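Local coordinates for protein kinase, putative (Bodo saltans, PDB 6TLY) that is a kinetoplastid kinetochore protein and putative serine/threonine kinase (KKT2), whose zinc-binding central domain probably serves in centromere localization, at residues F30-M39 with Y56-K67. Sequence-based numbering, arbitrary orientation.
Sequences FDCNVCDQPM and YDVCNQCAESRK. With ZN (zinc ion), chain C.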
loop_
_atom_site.group_PDB
_atom_site.type_symbol
_atom_site.label_atom_id
_atom_site.label_comp_id
_atom_site.label_asym_id
_atom_site.label_seq_id
_atom_site.Cartn_x
_atom_site.Cartn_y
_atom_site.Cartn_z
ATOM N N PHE A 30 -1.169 -1.332 -11.162
ATOM C CA PHE A 30 -1.006 -2.293 -10.079
ATOM C C PHE A 30 -2.297 -3.025 -9.863
ATOM O O PHE A 30 -3.343 -2.581 -10.328
ATOM C CB PHE A 30 -0.641 -1.540 -8.773
ATOM C CG PHE A 30 -1.726 -0.609 -8.270
ATOM C CD1 PHE A 30 -1.880 0.655 -8.801
ATOM C CD2 PHE A 30 -2.617 -1.019 -7.290
ATOM C CE1 PHE A 30 -2.883 1.494 -8.348
ATOM C CE2 PHE A 30 -3.633 -0.180 -6.851
ATOM C CZ PHE A 30 -3.753 1.067 -7.379
ATOM N N ASP A 31 -2.246 -4.112 -9.106
ATOM C CA ASP A 31 -3.444 -4.800 -8.678
ATOM C C ASP A 31 -3.637 -4.319 -7.240
ATOM O O ASP A 31 -2.723 -4.489 -6.404
ATOM C CB ASP A 31 -3.227 -6.314 -8.715
ATOM C CG ASP A 31 -3.076 -6.843 -10.128
ATOM O OD1 ASP A 31 -3.814 -6.366 -11.026
ATOM O OD2 ASP A 31 -2.218 -7.732 -10.342
ATOM N N CYS A 32 -4.833 -3.759 -6.892
ATOM C CA CYS A 32 -5.098 -3.263 -5.533
ATOM C C CYS A 32 -4.621 -4.211 -4.469
ATOM O O CYS A 32 -4.947 -5.394 -4.546
ATOM C CB CYS A 32 -6.570 -2.932 -5.319
ATOM S SG CYS A 32 -6.926 -2.309 -3.657
ATOM N N ASN A 33 -3.811 -3.715 -3.531
ATOM C CA ASN A 33 -3.248 -4.596 -2.514
ATOM C C ASN A 33 -4.299 -5.150 -1.531
ATOM O O ASN A 33 -3.999 -6.099 -0.801
ATOM C CB ASN A 33 -2.126 -3.921 -1.802
ATOM C CG ASN A 33 -0.918 -3.568 -2.650
ATOM O OD1 ASN A 33 0.053 -3.049 -2.129
ATOM N ND2 ASN A 33 -0.925 -3.843 -3.970
ATOM N N VAL A 34 -5.517 -4.595 -1.534
ATOM C CA VAL A 34 -6.600 -5.091 -0.679
ATOM C C VAL A 34 -7.588 -5.961 -1.477
ATOM O O VAL A 34 -7.816 -7.115 -1.113
ATOM C CB VAL A 34 -7.336 -3.949 0.066
ATOM C CG1 VAL A 34 -8.556 -4.480 0.838
ATOM C CG2 VAL A 34 -6.397 -3.187 0.992
ATOM N N CYS A 35 -8.170 -5.423 -2.568
ATOM C CA CYS A 35 -9.207 -6.159 -3.304
ATOM C C CYS A 35 -8.731 -6.884 -4.569
ATOM O O CYS A 35 -9.556 -7.501 -5.219
ATOM C CB CYS A 35 -10.373 -5.227 -3.629
ATOM S SG CYS A 35 -10.007 -4.038 -4.946
ATOM N N ASP A 36 -7.478 -6.698 -4.991
ATOM C CA ASP A 36 -6.895 -7.313 -6.188
ATOM C C ASP A 36 -7.454 -6.777 -7.534
ATOM O O ASP A 36 -7.099 -7.314 -8.585
ATOM C CB ASP A 36 -6.987 -8.859 -6.128
ATOM C CG ASP A 36 -5.960 -9.547 -6.998
ATOM O OD1 ASP A 36 -4.865 -8.963 -7.201
ATOM O OD2 ASP A 36 -6.254 -10.662 -7.503
ATOM N N GLN A 37 -8.283 -5.726 -7.517
ATOM C CA GLN A 37 -8.833 -5.149 -8.755
ATOM C C GLN A 37 -7.679 -4.517 -9.570
ATOM O O GLN A 37 -6.824 -3.850 -8.996
ATOM C CB GLN A 37 -9.935 -4.119 -8.414
ATOM C CG GLN A 37 -10.181 -2.971 -9.400
ATOM C CD GLN A 37 -11.128 -1.931 -8.842
ATOM O OE1 GLN A 37 -10.720 -0.980 -8.150
ATOM N NE2 GLN A 37 -12.421 -2.074 -9.131
ATOM N N PRO A 38 -7.604 -4.790 -10.887
ATOM C CA PRO A 38 -6.528 -4.196 -11.692
ATOM C C PRO A 38 -6.766 -2.702 -11.868
ATOM O O PRO A 38 -7.873 -2.265 -12.158
ATOM C CB PRO A 38 -6.622 -4.938 -13.033
ATOM C CG PRO A 38 -8.028 -5.357 -13.133
ATOM C CD PRO A 38 -8.531 -5.591 -11.713
ATOM N N MET A 39 -5.726 -1.920 -11.661
ATOM C CA MET A 39 -5.793 -0.470 -11.784
ATOM C C MET A 39 -4.724 -0.128 -12.821
ATOM O O MET A 39 -3.562 0.062 -12.491
ATOM C CB MET A 39 -5.500 0.198 -10.428
ATOM C CG MET A 39 -6.498 -0.192 -9.338
ATOM S SD MET A 39 -8.159 0.528 -9.583
ATOM C CE MET A 39 -7.767 2.216 -9.559
ATOM N N TYR A 56 2.933 0.193 -0.855
ATOM C CA TYR A 56 1.539 -0.216 -0.607
ATOM C C TYR A 56 0.628 0.625 -1.494
ATOM O O TYR A 56 0.622 1.812 -1.343
ATOM C CB TYR A 56 1.199 -0.009 0.861
ATOM C CG TYR A 56 -0.139 -0.524 1.299
ATOM C CD1 TYR A 56 -0.427 -1.871 1.284
ATOM C CD2 TYR A 56 -1.111 0.338 1.756
ATOM C CE1 TYR A 56 -1.641 -2.357 1.727
ATOM C CE2 TYR A 56 -2.330 -0.131 2.201
ATOM C CZ TYR A 56 -2.607 -1.479 2.176
ATOM O OH TYR A 56 -3.802 -1.918 2.629
ATOM N N ASP A 57 -0.077 -0.046 -2.391
ATOM C CA ASP A 57 -0.972 0.572 -3.373
ATOM C C ASP A 57 -2.389 0.110 -3.181
ATOM O O ASP A 57 -2.630 -1.088 -3.168
ATOM C CB ASP A 57 -0.574 0.101 -4.776
ATOM C CG ASP A 57 0.776 0.591 -5.195
ATOM O OD1 ASP A 57 1.077 1.762 -4.928
ATOM O OD2 ASP A 57 1.552 -0.218 -5.765
ATOM N N VAL A 58 -3.287 1.035 -3.016
ATOM C CA VAL A 58 -4.742 0.700 -2.873
ATOM C C VAL A 58 -5.665 1.551 -3.820
ATOM O O VAL A 58 -5.535 2.845 -4.128
ATOM C CB VAL A 58 -5.148 0.836 -1.393
ATOM C CG1 VAL A 58 -5.039 2.257 -0.893
ATOM C CG2 VAL A 58 -6.527 0.286 -1.107
ATOM N N CYS A 59 -6.763 0.915 -4.275
ATOM C CA CYS A 59 -7.736 1.638 -5.123
ATOM C C CYS A 59 -8.515 2.656 -4.243
ATOM O O CYS A 59 -8.524 2.527 -3.017
ATOM C CB CYS A 59 -8.683 0.666 -5.847
ATOM S SG CYS A 59 -9.962 -0.093 -4.794
ATOM N N ASN A 60 -9.180 3.656 -4.864
ATOM C CA ASN A 60 -9.910 4.648 -4.087
ATOM C C ASN A 60 -11.042 4.014 -3.273
ATOM O O ASN A 60 -11.325 4.489 -2.178
ATOM C CB ASN A 60 -10.453 5.753 -4.977
ATOM C CG ASN A 60 -11.304 5.241 -6.113
ATOM O OD1 ASN A 60 -10.822 4.580 -7.035
ATOM N ND2 ASN A 60 -12.606 5.542 -6.076
ATOM N N GLN A 61 -11.675 2.954 -3.809
ATOM C CA GLN A 61 -12.798 2.262 -3.162
ATOM C C GLN A 61 -12.366 1.631 -1.845
ATOM O O GLN A 61 -13.028 1.840 -0.831
ATOM C CB GLN A 61 -13.379 1.192 -4.105
ATOM C CG GLN A 61 -14.722 1.559 -4.722
ATOM C CD GLN A 61 -14.961 0.902 -6.074
ATOM O OE1 GLN A 61 -14.216 0.009 -6.516
ATOM N NE2 GLN A 61 -16.015 1.335 -6.765
ATOM N N CYS A 62 -11.244 0.896 -1.847
ATOM C CA CYS A 62 -10.756 0.273 -0.621
ATOM C C CYS A 62 -10.249 1.335 0.376
ATOM O O CYS A 62 -10.545 1.254 1.576
ATOM C CB CYS A 62 -9.683 -0.772 -0.919
ATOM S SG CYS A 62 -10.284 -2.269 -1.743
ATOM N N ALA A 63 -9.515 2.341 -0.118
ATOM C CA ALA A 63 -8.936 3.357 0.748
ATOM C C ALA A 63 -9.972 4.195 1.531
ATOM O O ALA A 63 -9.892 4.289 2.759
ATOM C CB ALA A 63 -8.003 4.254 -0.045
ATOM N N GLU A 64 -10.978 4.704 0.830
ATOM C CA GLU A 64 -12.002 5.563 1.391
ATOM C C GLU A 64 -12.992 4.786 2.265
ATOM O O GLU A 64 -13.429 5.322 3.284
ATOM C CB GLU A 64 -12.660 6.374 0.267
ATOM C CG GLU A 64 -11.664 7.389 -0.293
ATOM C CD GLU A 64 -12.019 8.012 -1.630
ATOM O OE1 GLU A 64 -13.158 7.791 -2.091
ATOM O OE2 GLU A 64 -11.157 8.697 -2.231
ATOM N N SER A 65 -13.244 3.507 1.958
ATOM C CA SER A 65 -14.109 2.683 2.819
ATOM C C SER A 65 -13.343 2.024 4.003
ATOM O O SER A 65 -13.961 1.352 4.827
ATOM C CB SER A 65 -14.849 1.630 2.000
ATOM O OG SER A 65 -14.013 0.540 1.651
ATOM N N ARG A 66 -12.017 2.231 4.090
ATOM C CA ARG A 66 -11.158 1.675 5.127
ATOM C C ARG A 66 -11.146 0.160 5.096
ATOM O O ARG A 66 -11.174 -0.485 6.140
ATOM C CB ARG A 66 -11.497 2.218 6.525
ATOM C CG ARG A 66 -10.851 3.554 6.772
ATOM C CD ARG A 66 -11.611 4.706 6.176
ATOM N NE ARG A 66 -11.035 5.996 6.560
ATOM C CZ ARG A 66 -11.332 7.152 5.975
ATOM N NH1 ARG A 66 -12.172 7.188 4.949
ATOM N NH2 ARG A 66 -10.775 8.280 6.400
ATOM N N LYS A 67 -11.145 -0.407 3.884
ATOM C CA LYS A 67 -11.070 -1.846 3.720
ATOM C C LYS A 67 -9.637 -2.258 4.008
ATOM O O LYS A 67 -8.699 -1.549 3.651
ATOM C CB LYS A 67 -11.455 -2.260 2.296
ATOM C CG LYS A 67 -12.931 -2.578 2.156
ATOM C CD LYS A 67 -13.164 -3.625 1.077
ATOM C CE LYS A 67 -12.547 -4.957 1.444
ATOM N NZ LYS A 67 -12.261 -5.771 0.239
HETATM ZN ZN ZN C . -9.286 -2.110 -3.825
HETATM O O HOH W 1 1.374 -3.006 -5.730
#
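Val34 is the main bump of the turn between strands 30-31 and 38-39, and residues 56-67 offer it a hollow walled by Tyr56, Val58, Cys62 and Lys67. Its CG1, anti to the backbone N (chi1 174°), touches Cys62 SG and Lys67 CB side by side, while CG2 drops toward the Tyr56 hydroxyl (CG2 to OH 3.3 Å) and Val58 CG2. Beside this knob, Cys32 and Cys35 meet Cys59 and Cys62 around a zinc ion, each SG 2.3 to 2.4 Å from the metal: a Cys4 site built from two CxxC pairs, consistent with a C1-type zinc domain. Cys32 SG also accepts a nearly straight bond from Cys59 N across the contact (3.3 Å, 170°) and bonds from the amides of Val34 and Cys35 in its own turn, which would temper the thiolate charge; Cys59 SG likewise caps the following helix through Cys62 N.

Asn33 packs its CB and amide over the backbone carbonyl of Asp57 and beside Tyr56 CD1 and CE1. Its backbone N donates to Asp57 O (2.9 Å), and its OD1 receives Asp57 N (3.0 Å) from above the amide plane, straight at the hydrogen (171°), with Lys87 as a further donor. ND2 holds Asp31 O in plane and shares a water with Asp57 OD2. With an alanine in place of Asn33, Asp57 N would probably lose its acceptor, and Lys87 and the shared water a partner.

At the start of the hairpin, the Phe30 ring lies between Asp57 CB, over one face toward the rim (3.8 Å from the centroid, a CH-pi contact), and Met39 CB over the opposite face; Met39 SD continues to Cys59 CB. The hairpin 30-39, its turn a zinc knuckle, thus packs across strand 56-59 and against the start of helix 60-65; from strand 48-51, Tyr49 bonds Val58 through the backbone, Arg50 forms a salt bridge with Asp57 OD1 and Met48 touches Phe30.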